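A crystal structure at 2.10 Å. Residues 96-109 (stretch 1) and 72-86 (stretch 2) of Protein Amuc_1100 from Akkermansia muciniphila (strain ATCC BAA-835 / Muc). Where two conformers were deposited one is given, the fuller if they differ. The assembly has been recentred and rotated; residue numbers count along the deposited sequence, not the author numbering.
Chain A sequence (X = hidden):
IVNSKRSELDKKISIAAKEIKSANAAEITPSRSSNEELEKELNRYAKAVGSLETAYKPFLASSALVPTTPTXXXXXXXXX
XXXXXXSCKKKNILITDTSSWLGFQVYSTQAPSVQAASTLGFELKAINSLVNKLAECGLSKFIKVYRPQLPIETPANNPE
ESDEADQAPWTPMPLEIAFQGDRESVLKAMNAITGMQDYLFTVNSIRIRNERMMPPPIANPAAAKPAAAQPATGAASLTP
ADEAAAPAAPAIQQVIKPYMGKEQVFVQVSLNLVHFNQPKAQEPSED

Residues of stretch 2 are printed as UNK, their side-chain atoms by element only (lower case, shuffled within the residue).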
# COMPACT_ATOMS: atom_id res chain seq x y z
N THR A 96 5.38 13.93 2.89
CA THR A 96 5.25 14.33 4.28
C THR A 96 5.77 13.23 5.19
O THR A 96 5.84 12.05 4.81
CB THR A 96 3.79 14.63 4.65
OG1 THR A 96 3.02 13.42 4.64
CG2 THR A 96 3.16 15.64 3.69
N ASP A 97 6.13 13.64 6.40
CA ASP A 97 6.57 12.68 7.40
C ASP A 97 5.56 11.57 7.55
O ASP A 97 5.92 10.39 7.63
CB ASP A 97 6.82 13.36 8.74
CG ASP A 97 7.58 12.48 9.69
OD1 ASP A 97 8.48 11.76 9.23
OD2 ASP A 97 7.28 12.50 10.90
N THR A 98 4.26 11.92 7.56
CA THR A 98 3.24 10.90 7.78
C THR A 98 3.19 9.91 6.62
O THR A 98 3.23 8.70 6.85
CB THR A 98 1.87 11.55 8.01
OG1 THR A 98 1.51 12.37 6.88
CG2 THR A 98 1.88 12.37 9.30
N SER A 99 3.13 10.40 5.37
CA SER A 99 3.19 9.51 4.20
C SER A 99 4.37 8.55 4.27
O SER A 99 4.25 7.37 3.88
CB SER A 99 3.29 10.31 2.91
OG SER A 99 2.04 10.83 2.54
N SER A 100 5.52 9.04 4.72
CA SER A 100 6.74 8.23 4.60
C SER A 100 6.67 7.00 5.47
O SER A 100 7.42 6.05 5.23
CB SER A 100 7.98 9.05 4.96
OG SER A 100 7.97 9.41 6.34
N TRP A 101 5.76 6.96 6.44
CA TRP A 101 5.60 5.79 7.28
C TRP A 101 4.68 4.73 6.69
O TRP A 101 4.43 3.72 7.35
CB TRP A 101 5.09 6.20 8.66
CG TRP A 101 6.16 6.76 9.52
CD1 TRP A 101 6.39 8.08 9.80
CD2 TRP A 101 7.18 6.01 10.21
NE1 TRP A 101 7.48 8.20 10.63
CE2 TRP A 101 7.99 6.95 10.89
CE3 TRP A 101 7.48 4.65 10.31
CZ2 TRP A 101 9.08 6.57 11.67
CZ3 TRP A 101 8.57 4.27 11.08
CH2 TRP A 101 9.37 5.22 11.75
N LEU A 102 4.15 4.96 5.48
CA LEU A 102 3.44 3.94 4.70
C LEU A 102 2.17 3.43 5.39
O LEU A 102 1.74 2.30 5.13
CB LEU A 102 4.37 2.77 4.37
CG LEU A 102 5.53 3.14 3.45
CD1 LEU A 102 6.57 2.02 3.41
CD2 LEU A 102 5.03 3.48 2.04
N GLY A 103 1.58 4.24 6.27
CA GLY A 103 0.42 3.85 7.05
C GLY A 103 0.72 3.20 8.38
O GLY A 103 -0.22 2.81 9.10
N PHE A 104 1.99 3.05 8.75
CA PHE A 104 2.35 2.29 9.93
C PHE A 104 3.09 3.14 10.97
O PHE A 104 3.92 2.62 11.73
CB PHE A 104 3.21 1.08 9.55
CG PHE A 104 2.54 0.12 8.58
CD1 PHE A 104 1.79 -0.96 9.04
CD2 PHE A 104 2.72 0.26 7.21
CE1 PHE A 104 1.22 -1.87 8.15
CE2 PHE A 104 2.15 -0.64 6.30
CZ PHE A 104 1.40 -1.70 6.77
N GLN A 105 2.80 4.45 11.03
CA GLN A 105 3.49 5.29 12.01
C GLN A 105 3.15 4.87 13.43
O GLN A 105 3.94 5.10 14.36
CB GLN A 105 3.16 6.78 11.81
CG GLN A 105 4.06 7.70 12.67
CD GLN A 105 3.90 9.18 12.35
OE1 GLN A 105 2.84 9.62 11.90
NE2 GLN A 105 4.97 9.95 12.57
N VAL A 106 2.00 4.23 13.63
CA VAL A 106 1.67 3.70 14.95
C VAL A 106 2.72 2.71 15.46
O VAL A 106 2.80 2.45 16.67
CB VAL A 106 0.27 3.05 14.88
CG1 VAL A 106 0.29 1.81 13.97
CG2 VAL A 106 -0.26 2.73 16.27
N TYR A 107 3.54 2.15 14.58
CA TYR A 107 4.59 1.22 14.99
C TYR A 107 5.99 1.81 14.81
O TYR A 107 6.96 1.07 14.68
CB TYR A 107 4.44 -0.09 14.21
CG TYR A 107 3.10 -0.77 14.45
CD1 TYR A 107 2.70 -1.12 15.73
CD2 TYR A 107 2.24 -1.03 13.39
CE1 TYR A 107 1.47 -1.73 15.96
CE2 TYR A 107 1.00 -1.64 13.60
CZ TYR A 107 0.63 -1.99 14.89
OH TYR A 107 -0.59 -2.61 15.14
N SER A 108 6.10 3.14 14.80
CA SER A 108 7.41 3.77 14.65
C SER A 108 8.29 3.56 15.87
O SER A 108 9.51 3.46 15.75
CB SER A 108 7.24 5.27 14.37
OG SER A 108 6.42 5.88 15.35
N THR A 109 7.68 3.47 17.05
CA THR A 109 8.39 3.17 18.29
C THR A 109 7.96 1.82 18.86
O THR A 109 8.80 0.95 19.09
CB THR A 109 8.14 4.27 19.33
OG1 THR A 109 8.47 5.54 18.77
CG2 THR A 109 8.99 4.01 20.56
N UNK A 72 11.40 -7.61 13.59
CA UNK A 72 11.66 -7.77 12.15
C UNK A 72 10.69 -6.95 11.30
O UNK A 72 11.09 -6.34 10.30
c UNK A 72 11.59 -9.25 11.75
N UNK A 73 9.41 -6.92 11.68
CA UNK A 73 8.48 -6.02 11.00
C UNK A 73 8.95 -4.58 11.12
O UNK A 73 9.06 -3.86 10.12
c UNK A 73 5.05 -2.94 11.40
c UNK A 73 4.45 -3.05 10.15
c UNK A 73 6.14 -5.07 11.09
c UNK A 73 5.55 -5.16 9.83
c UNK A 73 4.70 -4.16 9.37
c UNK A 73 7.08 -6.15 11.57
c UNK A 73 5.90 -3.94 11.86
N UNK A 74 9.22 -4.14 12.35
CA UNK A 74 9.61 -2.75 12.59
C UNK A 74 10.89 -2.40 11.84
O UNK A 74 11.02 -1.30 11.29
n UNK A 74 8.85 -0.10 16.55
c UNK A 74 9.62 -1.07 16.06
c UNK A 74 9.74 -1.14 14.56
c UNK A 74 9.80 -2.55 14.09
o UNK A 74 10.18 -1.90 16.78
N UNK A 75 11.83 -3.34 11.79
CA UNK A 75 13.07 -3.10 11.06
C UNK A 75 12.81 -3.03 9.56
O UNK A 75 13.41 -2.21 8.85
c UNK A 75 15.13 -4.43 10.37
n UNK A 75 15.00 -5.52 9.64
o UNK A 75 16.07 -3.64 10.24
c UNK A 75 14.07 -4.20 11.43
N UNK A 76 11.88 -3.84 9.05
CA UNK A 76 11.50 -3.74 7.64
C UNK A 76 10.79 -2.42 7.36
O UNK A 76 11.02 -1.78 6.32
c UNK A 76 10.62 -4.93 7.25
o UNK A 76 8.54 -6.55 6.23
o UNK A 76 9.57 -6.73 4.30
c UNK A 76 10.31 -5.00 5.76
c UNK A 76 9.40 -6.17 5.40
N UNK A 77 9.92 -2.00 8.28
CA UNK A 77 9.22 -0.72 8.11
C UNK A 77 10.19 0.45 8.01
O UNK A 77 10.06 1.31 7.12
c UNK A 77 8.25 -0.52 9.28
c UNK A 77 7.59 0.87 9.42
c UNK A 77 6.75 1.23 8.17
c UNK A 77 6.79 0.98 10.71
N UNK A 78 11.15 0.50 8.92
CA UNK A 78 12.15 1.56 8.94
C UNK A 78 12.97 1.58 7.66
O UNK A 78 13.22 2.63 7.08
c UNK A 78 12.18 2.14 13.81
c UNK A 78 13.07 1.42 10.16
n UNK A 78 12.92 3.20 14.55
c UNK A 78 12.99 1.57 12.66
c UNK A 78 12.66 2.27 11.35
N UNK A 79 13.38 0.40 7.22
CA UNK A 79 14.18 0.27 6.00
C UNK A 79 13.40 0.77 4.79
O UNK A 79 13.92 1.55 3.99
o UNK A 79 15.39 -1.63 6.90
c UNK A 79 14.60 -1.19 5.79
c UNK A 79 15.38 -1.35 4.48
N UNK A 80 12.16 0.31 4.66
CA UNK A 80 11.31 0.75 3.55
C UNK A 80 11.12 2.26 3.58
O UNK A 80 11.17 2.93 2.54
c UNK A 80 9.95 0.05 3.61
c UNK A 80 11.09 -1.88 2.44
c UNK A 80 9.98 -1.39 3.12
c UNK A 80 10.03 -4.03 2.21
c UNK A 80 8.90 -2.23 3.34
c UNK A 80 8.93 -3.56 2.88
c UNK A 80 11.12 -3.19 1.99
N UNK A 81 10.91 2.81 4.77
CA UNK A 81 10.69 4.25 4.90
C UNK A 81 11.92 5.03 4.45
O UNK A 81 11.82 5.99 3.68
c UNK A 81 10.31 4.61 6.34
c UNK A 81 9.62 6.51 7.86
n UNK A 81 10.73 9.85 8.93
n UNK A 81 9.71 7.94 8.13
c UNK A 81 10.74 8.54 8.72
n UNK A 81 11.78 7.82 9.11
c UNK A 81 10.40 6.12 6.63
N UNK A 82 13.09 4.61 4.92
CA UNK A 82 14.32 5.32 4.58
C UNK A 82 14.61 5.23 3.08
O UNK A 82 15.07 6.20 2.48
c UNK A 82 15.31 5.12 6.88
c UNK A 82 15.46 4.76 5.42
o UNK A 82 14.18 5.35 7.34
o UNK A 82 16.34 5.22 7.57
N UNK A 83 14.30 4.09 2.46
CA UNK A 83 14.48 3.98 1.01
C UNK A 83 13.50 4.86 0.26
O UNK A 83 13.86 5.52 -0.73
c UNK A 83 14.33 2.52 0.56
o UNK A 83 15.54 1.84 0.76
N UNK A 84 12.24 4.91 0.72
CA UNK A 84 11.23 5.72 0.05
C UNK A 84 11.60 7.20 0.11
O UNK A 84 11.57 7.91 -0.90
c UNK A 84 7.42 6.19 0.91
c UNK A 84 8.75 6.42 0.17
c UNK A 84 8.59 6.24 -1.34
c UNK A 84 9.86 5.48 0.67
N UNK A 85 11.97 7.68 1.30
CA UNK A 85 12.39 9.08 1.45
C UNK A 85 13.54 9.39 0.51
O UNK A 85 13.52 10.40 -0.21
c UNK A 85 11.81 9.34 5.27
c UNK A 85 13.56 10.68 3.01
c UNK A 85 12.76 9.36 2.91
c UNK A 85 11.51 9.34 3.79
N UNK A 86 14.52 8.49 0.45
CA UNK A 86 15.70 8.70 -0.40
C UNK A 86 15.32 8.71 -1.88
O UNK A 86 15.82 9.55 -2.64
o UNK A 86 17.47 7.30 -1.27
c UNK A 86 16.74 7.62 -0.10

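Stretch 2 is helical throughout. Position 72 carries one side-chain carbon and lies out of reach of stretch 1. It is Ala72.

Position 73 has one carbon and then a six-carbon ring. The ring edge points toward the face of Phe104, and the ring also meets Tyr107. It is Phe73; CZ lies 3.6 Å from Phe104 CD1.

Position 74 has three carbons, the third bearing one oxygen and one nitrogen. Its end reaches the backbone carbonyls of Tyr107 and Thr109. It is Gln74.

Position 75 has two carbons, the second with one oxygen and one nitrogen, and does not touch stretch 1. It is Asn75. Position 76 has three carbons ending in two oxygens, also out of reach. It is Glu76.

Position 77 has four carbons forked at the second. They pack against Trp101, Phe104 and Tyr107. It is Leu77; CD2 lies 3.8 Å from Trp101 CE3 and 3.8 Å from Phe104 CB.

Position 78 has four carbons in a row ending in nitrogen, and passes near Trp101 and Ser108. It is Lys78; CE is 3.6 Å from Ser108 O.

Position 79 has one carbon bearing an oxygen and a carbon, and touches nothing on stretch 1. It is Thr79.

Position 80 has one carbon and a six-carbon ring. Its CB lies 3.9 Å from Leu102 CD1, while the ring leads away. It is Phe80.

Position 81 has three carbons, a nitrogen, then a carbon with two more nitrogens. This flat group lies on Trp101 and reaches Ser100 and Asp97. It is Arg81.

Position 82 has two carbons, the second with two oxygens, and does not touch stretch 1. It is Asp82. Position 83 has one carbon and one oxygen, out of reach. It is Ser83.

Position 84 has four carbons forked at the second, packed on Leu102. It is Leu84; CD2 is 3.8 Å from Leu102 CD2.

Position 85 has four carbons forked at the first, one arm two carbons long, beside Ser100. It is Ile85; CG1 is 3.7 Å from Ser100 CB.

Position 86 has one carbon and one oxygen, out of reach. It is Ser86.

Apolar packing runs along the contact, from Phe73 on Phe104 to Leu84 on Leu102, and polar contacts from Gln74 and Arg81 are set into it. Gln74 NE2 donates to Thr109 O (2.7 Å) and Tyr107 O (2.9 Å). Arg81 stacks on Trp101 with planes at 12°. This leaves its edge free for Ser100 OG, 2.9 Å from NE, and for a salt bridge from NH2 to Asp97 OD1 at 3.0 Å. Between Gln74 and Arg81 sits Leu77.

Stretch 2, residues 72-86: AFQNELKTFRDSLIS
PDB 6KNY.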